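Local coordinates for aromatic-amino-acid transaminase TyrB (Burkholderia cenocepacia K56-2Valvano, PDB 4WD2), which probably transfers amino groups between aromatic amino acids and 2-oxo acids, using pyridoxal 5'-phosphate held on a lysine as a Schiff base, at residues L89-D94 with F234-L239; G163-D168 with T193-D198; A173-P178 with E210-L215; V183-C188 with G200-L205; K204-I209 with A240-P245. One frame throughout, in Å; residues are numbered along the deposited sequence.

Interaction 1. Residues L89-D94 with F234-L239; sequences LVFGAD and FAVREL
Arg237 NE donates an almost straight hydrogen bond (170°) to Val90 O at 3.0 Å, and NH2 of the same guanidinium adds a weak, bent one to Leu89 O, also at 3.0 Å. Both acceptors are main-chain carbonyls in the last turn of helix 80-91, so an arginine of helix 234-241 grips the C-terminal end of a second helix in the large, sheet-based domain of a class I aminotransferase. A positive charge here would be expected to suit the helix end. Val90 O lies in the guanidinium plane, but NE stands above the carbonyl plane, 39° out of it. The side chain reaches this far because it is extended from CG to NE. Its NH1 forms a salt bridge with Asp230, the strongest polar partner of Arg237. One guanidinium face lies over Gly92 N, where the chain leaves the helix with positive phi (91°). Beside this polar grip, Val236 CG1, anti to its backbone N, approaches the Phe91 ring obliquely, 3.4 Å from CE2. The same methyl touches Val90 CG1 at 3.9 Å, and Val90 CG1 itself sits 3.8 Å above the Phe91 ring plane, offset toward the rim.

Interaction 2. Residues G163-D168 with T193-D198; sequences GGLKFD and TGVDLD
Val195 is wedged by its two methyls against the turn into strand 164-165. CG1, anti to the backbone N, touches Leu165 CB at 3.5 Å and lies equally close to the carbonyl carbon of Gly164, while CG2 presses on Gly163 O at 3.2 Å. Leu165, with CG also anti to its backbone N, then sends CD2 to Leu197 CD1 at 3.7 Å, the two side chains crossing obliquely. The other Leu197 methyl, CD2, comes to Phe167 CE1 at 4.2 Å, the side chains crossing at about a right angle. No hydrogen bond joins the segments; apolar side chains meet one another and the backbone carbonyls. Gly163 and Gly164 form a G1 beta bulge opposite Asp159, at the start of the short, weakly bonded edge strand of the central mixed sheet, which runs antiparallel to strand 152-159. An inverse gamma turn centred on Lys166 then leads into helix 167-175 and brings Phe167 round beside Leu197. Across the contact, Thr193 and Gly194 close the Asn-Pro-Thr-Gly sequence familiar in class I aminotransferases. Thr193 OG1 accepts from Val195 N at 3.1 Å in an ST turn, which fixes the backbone just where the valine projects. One residue on, Asp196 binds the backbone N of Cys189 and of His190 and forms a salt bridge with Arg353. Asp198 OD1, at the N-cap of helix 199-211, accepts from Gln201 N.

Interaction 3. Residues A173-P178 with E210-L215; sequences AIDALP and EARELL
Two helix ends meet here: helix 167-175 runs out beside the Schellman motif that terminates helix 199-211, where Glu213 takes positive phi. At the outer side, Arg212 NE donates to Asp175 OD1 at 3.0 Å, a straight bond (170°) that forms part of a salt bridge. The bond lies in the guanidinium plane but reaches the oxygen from above the carboxylate plane, 51° out of it, and the two flat groups are turned 45° apart. The hydrogen bond runs through NE, and the bend of the arginine chain at chi2 folds NE back to the aspartate. Both helices hand over to neighbouring parallel strands of the central sheet, 182-186 and 215-220, as expected of consecutive alpha/beta units. Between them Leu214 points inward from just past the Schellman turn. Its CD1 touches Ile174 CG2 at 3.6 Å, the side chains crossing obliquely; its CD2 lies 4.1 Å from Leu177 CB and 3.2 Å from Pro178 O. A water ties the two loops together, donating to Leu177 O at 3.1 Å and to Arg212 O at 2.8 Å, so it bridges two acceptors that could not bond to each other. Val183 of strand 182-186 packs against Ile174, Leu177 and Leu214. The following residue, Leu215, touches Met9 of the second subunit.

Interaction 4. Residues V183-C188 with G200-L205; sequences VLLHAC and GQWEKL
Helix 200-205 runs alongside strand 183-186 in a beta-alpha-beta unit, its axis nearly antiparallel to the strand (168°) and 12.7 Å away at closest approach. Trp202 makes the first contact and spans the gap with the rim of its six-membered ring. CZ2 comes within 3.4 Å of His186 O, which lies in the ring plane at the edge, and CH2 meets Leu185 CB at 4.2 Å. The His186 imidazole leads away from the helix to Ser137 OG, so only its backbone takes part here. Ala187 O stands obliquely to the ring. On the pyrrole side, NE1 donates to a water at 2.9 Å, also in the plane of the indole; the same water donates to Ala187 O at 3.0 Å. Ring edge and water together thus follow the carbonyls where the strand ends. Phe234 and Ala235 of helix 234-241 pack against the same indole. One turn later Leu205, its CG anti to the backbone N (chi1 -177°), reaches toward Leu185, and the two meet tip to tip through their CD2 methyls at 3.8 Å. Met170 of helix 167-175 touches both leucines. All five touching residues are buried; the indole N-H would be costly to leave without an acceptor, and the single bridging water satisfies it, ties it to Ala187 O and should restrain rotation of the ring.

Interaction 5. Residues K204-I209 with A240-P245; sequences KLIDVI and ARRGVP
The Arg242 guanidinium has Ile206 CG2 over one face, 3.5 Å above its plane and offset toward the rim, and Asp207 OD1 at its edge, in the plane. The grip on the aspartate is end-on: NH1 and NH2 both donate to Asp207 OD1, each at 3.0 Å and each bent to 144°, within a salt bridge. NH2 meets the anti lone pair of that oxygen, whereas NH1 comes from above the carboxylate plane, 30° out of it. Carboxylate and guanidinium planes are turned 57° apart, and one oxygen takes both donors. A bend of the arginine chain at chi3 carries the group over the isoleucine. The strongest partner of Arg242 is Glu210, bound through NH2, while NH1 also reaches Glu203. Three acids, spaced about a turn apart on helix 199-211, therefore surround one arginine and would be expected to stabilise its positive charge. On the inner side of the contact Val244 supplies both methyls. CG1, anti to its backbone N, meets Ile209 CG2 at 3.9 Å, the side chains crossing at about a right angle, and CG2 faces Ile206 CG2 at 4.2 Å. Val244 is set there by the Schellman motif that ends helix 234-241, in which Gly243 has positive phi; Val244 and Ile209 both rest on Pro216 of the sheet. Helices that pack side by side over the parallel strands of a sheet in this way, each linking neighbouring strands, are typical of successive beta-alpha-beta crossovers in the large domain of fold-type I aminotransferases.

Interactions 3, 4 and 5 all use helix 199-211; the centres of 4 and 5 lie 9 Å apart and those of 3 and 5 10 Å. Arg242 of interaction 5 joins them by charge, with NH2 2.7 Å from Glu210 OE1 of interaction 3 and NH1 2.8 Å from Glu203 OE2 of interaction 4. Helix 234-241 links interactions 1 and 5. Between interactions 1 and 4, Glu238 OE2 and Glu203 OE2 approach to 2.7 Å, so a shared proton is plausible. Leu197 connects interaction 2 to Trp202 of interaction 4. All five lie in the sheet-based domain whose Lys254 carries the pyridoxal phosphate.

Interaction 1. Residues L89-D94 with F234-L239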
# COMPACT_ATOMS: atom_id res chain seq x y z
N LEU A 89 11.71 13.36 13.55
CA LEU A 89 11.94 12.26 14.48
C LEU A 89 13.18 11.45 14.10
O LEU A 89 13.99 11.10 14.95
CB LEU A 89 10.72 11.33 14.52
CG LEU A 89 10.91 10.01 15.26
CD1 LEU A 89 11.11 10.23 16.76
CD2 LEU A 89 9.71 9.11 15.02
N VAL A 90 13.32 11.16 12.81
CA VAL A 90 14.41 10.32 12.33
C VAL A 90 15.77 11.02 12.36
O VAL A 90 16.76 10.43 12.81
CB VAL A 90 14.14 9.82 10.90
CG1 VAL A 90 15.37 9.10 10.34
CG2 VAL A 90 12.94 8.88 10.90
N PHE A 91 15.84 12.25 11.87
CA PHE A 91 17.12 12.94 11.72
C PHE A 91 17.43 13.88 12.88
O PHE A 91 18.57 14.34 13.03
CB PHE A 91 17.17 13.71 10.40
CG PHE A 91 17.10 12.84 9.18
CD1 PHE A 91 15.87 12.49 8.63
CD2 PHE A 91 18.26 12.36 8.58
CE1 PHE A 91 15.80 11.68 7.51
CE2 PHE A 91 18.19 11.55 7.45
CZ PHE A 91 16.96 11.21 6.92
N GLY A 92 16.42 14.18 13.69
CA GLY A 92 16.54 15.20 14.71
C GLY A 92 16.10 16.52 14.12
O GLY A 92 16.46 16.85 12.98
N ALA A 93 15.32 17.27 14.90
CA ALA A 93 14.81 18.57 14.48
C ALA A 93 15.89 19.51 13.98
O ALA A 93 15.68 20.26 13.02
CB ALA A 93 14.05 19.23 15.64
N ASP A 94 17.06 19.48 14.62
CA ASP A 94 18.12 20.44 14.32
C ASP A 94 19.11 19.95 13.25
O ASP A 94 20.18 20.55 13.07
CB ASP A 94 18.88 20.79 15.60
CG ASP A 94 19.69 19.62 16.15
OD1 ASP A 94 19.47 18.47 15.73
OD2 ASP A 94 20.56 19.86 17.03
N PHE A 234 21.69 7.07 15.09
CA PHE A 234 23.04 7.62 14.88
C PHE A 234 23.57 7.40 13.47
O PHE A 234 24.13 8.32 12.88
CB PHE A 234 24.06 7.04 15.88
CG PHE A 234 25.49 7.44 15.57
CD1 PHE A 234 26.00 8.65 16.01
CD2 PHE A 234 26.32 6.61 14.81
CE1 PHE A 234 27.30 9.03 15.71
CE2 PHE A 234 27.61 6.98 14.50
CZ PHE A 234 28.11 8.19 14.95
N ALA A 235 23.40 6.19 12.95
CA ALA A 235 23.93 5.85 11.63
C ALA A 235 23.32 6.74 10.55
O ALA A 235 24.02 7.24 9.67
CB ALA A 235 23.67 4.39 11.31
N VAL A 236 22.01 6.94 10.64
CA VAL A 236 21.29 7.78 9.69
C VAL A 236 21.74 9.23 9.80
O VAL A 236 22.04 9.88 8.79
CB VAL A 236 19.76 7.68 9.92
CG1 VAL A 236 19.04 8.72 9.11
CG2 VAL A 236 19.26 6.28 9.57
N ARG A 237 21.81 9.74 11.03
CA ARG A 237 22.14 11.14 11.26
C ARG A 237 23.60 11.43 10.90
O ARG A 237 23.90 12.50 10.36
CB ARG A 237 21.85 11.51 12.72
CG ARG A 237 20.38 11.36 13.09
CD ARG A 237 20.05 11.83 14.52
NE ARG A 237 18.64 11.56 14.82
CZ ARG A 237 18.04 11.84 15.97
NH1 ARG A 237 18.70 12.41 16.96
NH2 ARG A 237 16.76 11.54 16.13
N GLU A 238 24.50 10.49 11.18
CA GLU A 238 25.91 10.69 10.85
C GLU A 238 26.17 10.59 9.33
O GLU A 238 26.96 11.37 8.79
CB GLU A 238 26.79 9.68 11.61
CG GLU A 238 28.29 9.88 11.42
CD GLU A 238 28.81 11.19 12.01
OE1 GLU A 238 28.05 11.91 12.68
OE2 GLU A 238 30.01 11.50 11.81
N LEU A 239 25.49 9.67 8.65
CA LEU A 239 25.56 9.61 7.19
C LEU A 239 25.11 10.94 6.57
O LEU A 239 25.77 11.48 5.67
CB LEU A 239 24.69 8.47 6.65
CG LEU A 239 25.30 7.06 6.58
CD1 LEU A 239 24.21 6.00 6.50
CD2 LEU A 239 26.25 6.93 5.38

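Interaction 2. Residues G163-D168 with T193-D198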
# COMPACT_ATOMS: atom_id res chain seq x y z
N GLY A 163 28.79 -15.06 18.48
CA GLY A 163 27.46 -14.54 18.69
C GLY A 163 27.53 -13.04 18.48
O GLY A 163 26.61 -12.31 18.86
N GLY A 164 28.62 -12.60 17.86
CA GLY A 164 28.89 -11.19 17.66
C GLY A 164 29.03 -10.80 16.20
O GLY A 164 28.36 -11.34 15.32
N LEU A 165 29.91 -9.84 15.94
CA LEU A 165 30.01 -9.24 14.62
C LEU A 165 31.36 -9.50 13.95
O LEU A 165 32.41 -9.31 14.56
CB LEU A 165 29.77 -7.73 14.72
CG LEU A 165 29.85 -6.92 13.43
CD1 LEU A 165 28.59 -7.11 12.60
CD2 LEU A 165 30.05 -5.46 13.78
N LYS A 166 31.33 -9.93 12.69
CA LYS A 166 32.54 -10.05 11.89
C LYS A 166 32.85 -8.72 11.22
O LYS A 166 32.75 -8.61 10.00
CB LYS A 166 32.40 -11.13 10.82
CG LYS A 166 32.01 -12.49 11.32
CD LYS A 166 31.67 -13.41 10.15
CE LYS A 166 32.83 -14.31 9.78
NZ LYS A 166 32.76 -15.60 10.52
N PHE A 167 33.21 -7.72 12.01
CA PHE A 167 33.31 -6.38 11.45
C PHE A 167 34.41 -6.21 10.42
O PHE A 167 34.23 -5.52 9.42
CB PHE A 167 33.50 -5.34 12.54
CG PHE A 167 33.59 -3.95 11.99
CD1 PHE A 167 32.49 -3.37 11.37
CD2 PHE A 167 34.78 -3.25 12.04
CE1 PHE A 167 32.57 -2.10 10.84
CE2 PHE A 167 34.87 -1.97 11.51
CZ PHE A 167 33.76 -1.40 10.91
N ASP A 168 35.57 -6.82 10.65
CA ASP A 168 36.67 -6.74 9.70
C ASP A 168 36.26 -7.32 8.34
O ASP A 168 36.52 -6.72 7.30
CB ASP A 168 37.92 -7.46 10.22
CG ASP A 168 38.61 -6.71 11.34
OD1 ASP A 168 38.35 -5.50 11.54
OD2 ASP A 168 39.45 -7.33 12.03
N THR A 193 19.46 -11.16 14.33
CA THR A 193 20.55 -11.58 15.22
C THR A 193 20.73 -10.72 16.47
O THR A 193 21.29 -11.18 17.46
CB THR A 193 21.89 -11.62 14.48
OG1 THR A 193 22.32 -10.28 14.20
CG2 THR A 193 21.76 -12.40 13.17
N GLY A 194 20.28 -9.48 16.42
CA GLY A 194 20.49 -8.57 17.53
C GLY A 194 21.93 -8.06 17.61
O GLY A 194 22.27 -7.31 18.52
N VAL A 195 22.77 -8.45 16.66
CA VAL A 195 24.14 -7.96 16.66
C VAL A 195 24.21 -6.60 15.95
O VAL A 195 23.85 -6.49 14.78
CB VAL A 195 25.11 -8.97 15.99
CG1 VAL A 195 26.50 -8.37 15.84
CG2 VAL A 195 25.18 -10.27 16.79
N ASP A 196 24.68 -5.58 16.67
CA ASP A 196 24.77 -4.22 16.12
C ASP A 196 26.21 -3.71 16.03
O ASP A 196 27.07 -4.11 16.82
CB ASP A 196 23.96 -3.23 16.97
CG ASP A 196 22.47 -3.45 16.87
OD1 ASP A 196 22.03 -4.24 16.01
OD2 ASP A 196 21.72 -2.81 17.64
N LEU A 197 26.46 -2.81 15.09
CA LEU A 197 27.72 -2.07 15.07
C LEU A 197 27.74 -1.06 16.21
O LEU A 197 26.68 -0.56 16.60
CB LEU A 197 27.90 -1.33 13.74
CG LEU A 197 28.45 -2.05 12.50
CD1 LEU A 197 27.56 -3.23 12.09
CD2 LEU A 197 28.58 -1.06 11.36
N ASP A 198 28.92 -0.76 16.74
CA ASP A 198 29.03 0.38 17.66
C ASP A 198 29.34 1.63 16.84
O ASP A 198 29.59 1.55 15.64
CB ASP A 198 30.09 0.14 18.75
CG ASP A 198 31.49 -0.09 18.21
OD1 ASP A 198 31.98 0.72 17.39
OD2 ASP A 198 32.13 -1.08 18.62

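Interaction 3. Residues A173-P178 with E210-L215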
# COMPACT_ATOMS: atom_id res chain seq x y z
N ALA A 173 34.58 -6.64 2.74
CA ALA A 173 33.67 -7.01 1.65
C ALA A 173 33.01 -5.77 1.04
O ALA A 173 32.92 -5.64 -0.18
CB ALA A 173 32.61 -7.98 2.15
N ILE A 174 32.57 -4.85 1.90
CA ILE A 174 31.90 -3.64 1.44
C ILE A 174 32.89 -2.70 0.75
O ILE A 174 32.55 -2.06 -0.25
CB ILE A 174 31.18 -2.93 2.60
CG1 ILE A 174 30.00 -3.79 3.09
CG2 ILE A 174 30.70 -1.55 2.18
CD1 ILE A 174 29.27 -3.24 4.29
N ASP A 175 34.12 -2.65 1.25
CA ASP A 175 35.16 -1.84 0.63
C ASP A 175 35.49 -2.27 -0.79
O ASP A 175 36.06 -1.50 -1.57
CB ASP A 175 36.44 -1.88 1.48
CG ASP A 175 37.45 -0.82 1.06
OD1 ASP A 175 37.04 0.32 0.79
OD2 ASP A 175 38.65 -1.14 0.99
N ALA A 176 35.13 -3.50 -1.14
CA ALA A 176 35.48 -4.05 -2.44
C ALA A 176 34.39 -3.85 -3.49
O ALA A 176 34.55 -4.25 -4.65
CB ALA A 176 35.80 -5.54 -2.31
N LEU A 177 33.28 -3.22 -3.10
CA LEU A 177 32.15 -3.04 -4.01
C LEU A 177 32.38 -1.91 -5.01
O LEU A 177 33.03 -0.91 -4.69
CB LEU A 177 30.86 -2.78 -3.22
CG LEU A 177 30.50 -3.87 -2.21
CD1 LEU A 177 29.18 -3.56 -1.52
CD2 LEU A 177 30.46 -5.21 -2.92
N PRO A 178 31.82 -2.05 -6.22
CA PRO A 178 31.91 -0.99 -7.22
C PRO A 178 31.02 0.18 -6.84
O PRO A 178 30.10 0.01 -6.03
CB PRO A 178 31.43 -1.67 -8.50
CG PRO A 178 30.50 -2.73 -8.02
CD PRO A 178 31.06 -3.22 -6.71
N GLU A 210 31.37 6.34 1.80
CA GLU A 210 31.65 7.63 1.18
C GLU A 210 32.73 7.52 0.10
O GLU A 210 32.53 7.96 -1.04
CB GLU A 210 32.08 8.65 2.25
CG GLU A 210 32.36 10.03 1.72
CD GLU A 210 32.71 11.01 2.83
OE1 GLU A 210 33.44 10.61 3.76
OE2 GLU A 210 32.24 12.17 2.78
N ALA A 211 33.87 6.95 0.46
CA ALA A 211 35.01 6.90 -0.45
C ALA A 211 34.72 6.08 -1.70
O ALA A 211 35.16 6.43 -2.79
CB ALA A 211 36.24 6.33 0.26
N ARG A 212 33.96 5.00 -1.54
CA ARG A 212 33.70 4.11 -2.67
C ARG A 212 32.44 4.49 -3.45
O ARG A 212 32.08 3.82 -4.41
CB ARG A 212 33.60 2.67 -2.18
CG ARG A 212 34.89 2.15 -1.52
CD ARG A 212 36.05 2.15 -2.49
NE ARG A 212 37.20 1.43 -1.97
CZ ARG A 212 38.38 1.35 -2.59
NH1 ARG A 212 38.57 1.96 -3.76
NH2 ARG A 212 39.38 0.67 -2.03
N GLU A 213 31.78 5.57 -3.03
CA GLU A 213 30.60 6.10 -3.71
C GLU A 213 29.49 5.07 -3.78
O GLU A 213 28.86 4.88 -4.82
CB GLU A 213 30.95 6.57 -5.13
CG GLU A 213 31.93 7.72 -5.15
CD GLU A 213 32.41 8.05 -6.55
OE1 GLU A 213 33.64 8.03 -6.76
OE2 GLU A 213 31.56 8.33 -7.42
N LEU A 214 29.27 4.40 -2.65
CA LEU A 214 28.21 3.41 -2.55
C LEU A 214 26.87 4.06 -2.22
O LEU A 214 26.82 5.25 -1.86
CB LEU A 214 28.56 2.36 -1.49
CG LEU A 214 29.91 1.69 -1.66
CD1 LEU A 214 30.01 0.49 -0.73
CD2 LEU A 214 30.12 1.28 -3.12
N LEU A 215 25.80 3.28 -2.34
CA LEU A 215 24.45 3.72 -2.03
C LEU A 215 23.88 3.00 -0.82
O LEU A 215 23.25 1.95 -0.96
CB LEU A 215 23.53 3.51 -3.22
CG LEU A 215 23.44 4.65 -4.22
CD1 LEU A 215 22.66 4.20 -5.44
CD2 LEU A 215 22.78 5.85 -3.55
O HOH W 1 33.86 1.96 -5.57

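Interaction 4. Residues V183-C188 with G200-L205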
# COMPACT_ATOMS: atom_id res chain seq x y z
N VAL A 183 23.76 -0.90 -0.61
CA VAL A 183 24.09 -1.66 0.59
C VAL A 183 23.00 -1.51 1.65
O VAL A 183 22.85 -0.45 2.24
CB VAL A 183 25.45 -1.22 1.17
CG1 VAL A 183 25.86 -2.10 2.34
CG2 VAL A 183 26.51 -1.27 0.08
N LEU A 184 22.24 -2.58 1.87
CA LEU A 184 21.19 -2.59 2.89
C LEU A 184 21.81 -2.74 4.27
O LEU A 184 22.52 -3.71 4.55
CB LEU A 184 20.19 -3.72 2.64
CG LEU A 184 18.87 -3.43 1.92
CD1 LEU A 184 18.07 -4.71 1.79
CD2 LEU A 184 18.04 -2.38 2.63
N LEU A 185 21.53 -1.78 5.14
CA LEU A 185 22.11 -1.78 6.48
C LEU A 185 21.03 -1.63 7.54
O LEU A 185 20.16 -0.78 7.42
CB LEU A 185 23.13 -0.66 6.60
CG LEU A 185 24.28 -0.72 5.59
CD1 LEU A 185 24.79 0.67 5.26
CD2 LEU A 185 25.41 -1.59 6.13
N HIS A 186 21.09 -2.47 8.58
CA HIS A 186 20.23 -2.28 9.73
C HIS A 186 20.80 -1.12 10.55
O HIS A 186 21.99 -1.10 10.86
CB HIS A 186 20.16 -3.56 10.57
CG HIS A 186 19.54 -4.72 9.86
ND1 HIS A 186 18.45 -5.40 10.35
CD2 HIS A 186 19.88 -5.33 8.70
CE1 HIS A 186 18.13 -6.38 9.52
NE2 HIS A 186 18.98 -6.36 8.51
N ALA A 187 19.95 -0.15 10.88
CA ALA A 187 20.40 1.00 11.67
C ALA A 187 20.81 0.58 13.08
O ALA A 187 21.77 1.11 13.65
CB ALA A 187 19.30 2.05 11.74
N CYS A 188 20.07 -0.37 13.64
CA CYS A 188 20.31 -0.90 14.97
C CYS A 188 19.29 -2.00 15.19
O CYS A 188 18.44 -2.21 14.32
CB CYS A 188 20.17 0.18 16.05
SG CYS A 188 18.52 0.89 16.15
N GLY A 200 31.83 3.60 16.69
CA GLY A 200 33.16 3.62 16.10
C GLY A 200 33.20 2.82 14.81
O GLY A 200 33.74 3.28 13.80
N GLN A 201 32.60 1.63 14.83
CA GLN A 201 32.50 0.79 13.64
C GLN A 201 31.66 1.49 12.57
O GLN A 201 31.97 1.43 11.38
CB GLN A 201 31.91 -0.57 14.01
CG GLN A 201 32.77 -1.36 15.00
CD GLN A 201 32.13 -2.65 15.47
OE1 GLN A 201 30.93 -2.70 15.72
NE2 GLN A 201 32.92 -3.72 15.57
N TRP A 202 30.61 2.19 13.01
CA TRP A 202 29.79 2.98 12.09
C TRP A 202 30.61 4.04 11.36
O TRP A 202 30.51 4.16 10.15
CB TRP A 202 28.62 3.64 12.82
CG TRP A 202 27.38 2.80 12.83
CD1 TRP A 202 26.73 2.32 13.92
CD2 TRP A 202 26.65 2.32 11.68
NE1 TRP A 202 25.63 1.59 13.53
CE2 TRP A 202 25.56 1.57 12.17
CE3 TRP A 202 26.81 2.47 10.30
CZ2 TRP A 202 24.64 0.96 11.32
CZ3 TRP A 202 25.89 1.86 9.45
CH2 TRP A 202 24.82 1.12 9.97
N GLU A 203 31.41 4.80 12.09
CA GLU A 203 32.24 5.83 11.45
C GLU A 203 33.17 5.22 10.41
O GLU A 203 33.32 5.78 9.32
CB GLU A 203 33.05 6.62 12.48
CG GLU A 203 33.22 8.09 12.08
CD GLU A 203 31.88 8.80 11.95
OE1 GLU A 203 30.97 8.52 12.76
OE2 GLU A 203 31.73 9.64 11.03
N LYS A 204 33.79 4.09 10.75
CA LYS A 204 34.71 3.41 9.82
C LYS A 204 33.99 2.88 8.59
O LYS A 204 34.53 2.91 7.48
CB LYS A 204 35.44 2.26 10.51
CG LYS A 204 36.36 2.70 11.63
CD LYS A 204 36.98 1.49 12.31
CE LYS A 204 37.55 1.85 13.67
NZ LYS A 204 38.17 0.67 14.33
N LEU A 205 32.77 2.38 8.78
CA LEU A 205 31.97 1.92 7.67
C LEU A 205 31.59 3.08 6.75
O LEU A 205 31.61 2.94 5.54
CB LEU A 205 30.71 1.20 8.16
CG LEU A 205 29.84 0.62 7.05
CD1 LEU A 205 30.63 -0.37 6.21
CD2 LEU A 205 28.59 -0.05 7.64
O HOH W 2 24.00 0.21 15.52

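Interaction 5. Residues K204-I209 with A240-P245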
# COMPACT_ATOMS: atom_id res chain seq x y z
N LYS A 204 33.79 4.09 10.75
CA LYS A 204 34.71 3.41 9.82
C LYS A 204 33.99 2.88 8.59
O LYS A 204 34.53 2.91 7.48
CB LYS A 204 35.44 2.26 10.51
CG LYS A 204 36.36 2.70 11.63
CD LYS A 204 36.98 1.49 12.31
CE LYS A 204 37.55 1.85 13.67
NZ LYS A 204 38.17 0.67 14.33
N LEU A 205 32.77 2.38 8.78
CA LEU A 205 31.97 1.92 7.67
C LEU A 205 31.59 3.08 6.75
O LEU A 205 31.61 2.94 5.54
CB LEU A 205 30.71 1.20 8.16
CG LEU A 205 29.84 0.62 7.05
CD1 LEU A 205 30.63 -0.37 6.21
CD2 LEU A 205 28.59 -0.05 7.64
N ILE A 206 31.24 4.22 7.34
CA ILE A 206 30.82 5.37 6.54
C ILE A 206 32.01 5.93 5.74
O ILE A 206 31.84 6.36 4.60
CB ILE A 206 30.19 6.49 7.42
CG1 ILE A 206 28.88 5.99 8.05
CG2 ILE A 206 29.90 7.74 6.58
CD1 ILE A 206 28.34 6.86 9.17
N ASP A 207 33.20 5.89 6.33
CA ASP A 207 34.43 6.24 5.61
C ASP A 207 34.49 5.53 4.26
O ASP A 207 34.73 6.15 3.22
CB ASP A 207 35.68 5.88 6.41
CG ASP A 207 35.86 6.71 7.68
OD1 ASP A 207 35.23 7.79 7.81
OD2 ASP A 207 36.67 6.29 8.53
N VAL A 208 34.27 4.22 4.29
CA VAL A 208 34.30 3.37 3.11
C VAL A 208 33.15 3.65 2.14
O VAL A 208 33.37 3.83 0.94
CB VAL A 208 34.27 1.88 3.53
CG1 VAL A 208 33.92 1.00 2.34
CG2 VAL A 208 35.60 1.47 4.14
N ILE A 209 31.94 3.71 2.67
CA ILE A 209 30.74 4.00 1.87
C ILE A 209 30.88 5.32 1.11
O ILE A 209 30.57 5.40 -0.09
CB ILE A 209 29.49 4.03 2.78
CG1 ILE A 209 29.13 2.60 3.22
CG2 ILE A 209 28.31 4.69 2.08
CD1 ILE A 209 28.19 2.55 4.41
N ALA A 240 23.99 11.46 7.06
CA ALA A 240 23.44 12.71 6.55
C ALA A 240 24.29 13.94 6.90
O ALA A 240 24.43 14.85 6.08
CB ALA A 240 22.01 12.89 7.06
N ARG A 241 24.87 13.98 8.10
CA ARG A 241 25.76 15.08 8.45
C ARG A 241 26.98 15.13 7.53
O ARG A 241 27.53 16.20 7.26
CB ARG A 241 26.22 14.98 9.91
CG ARG A 241 25.24 15.58 10.94
CD ARG A 241 25.87 15.62 12.33
NE ARG A 241 26.16 14.29 12.86
CZ ARG A 241 25.33 13.58 13.62
NH1 ARG A 241 24.14 14.07 13.95
NH2 ARG A 241 25.69 12.37 14.06
N ARG A 242 27.40 13.97 7.05
CA ARG A 242 28.60 13.88 6.24
C ARG A 242 28.29 13.97 4.75
O ARG A 242 29.18 13.85 3.91
CB ARG A 242 29.35 12.58 6.56
CG ARG A 242 29.98 12.58 7.96
CD ARG A 242 30.74 11.29 8.26
NE ARG A 242 31.78 11.03 7.27
CZ ARG A 242 32.66 10.03 7.35
NH1 ARG A 242 32.62 9.19 8.37
NH2 ARG A 242 33.57 9.88 6.39
N GLY A 243 27.02 14.19 4.44
CA GLY A 243 26.59 14.44 3.07
C GLY A 243 26.52 13.22 2.17
O GLY A 243 26.54 13.34 0.95
N VAL A 244 26.43 12.03 2.76
CA VAL A 244 26.42 10.80 1.98
C VAL A 244 25.01 10.53 1.42
O VAL A 244 24.03 10.61 2.17
CB VAL A 244 26.89 9.60 2.83
CG1 VAL A 244 26.83 8.30 2.03
CG2 VAL A 244 28.32 9.85 3.34
N PRO A 245 24.91 10.24 0.11
CA PRO A 245 23.64 9.84 -0.50
C PRO A 245 23.05 8.63 0.20
O PRO A 245 23.61 7.54 0.09
CB PRO A 245 24.02 9.50 -1.95
CG PRO A 245 25.52 9.25 -1.90
CD PRO A 245 26.01 10.24 -0.88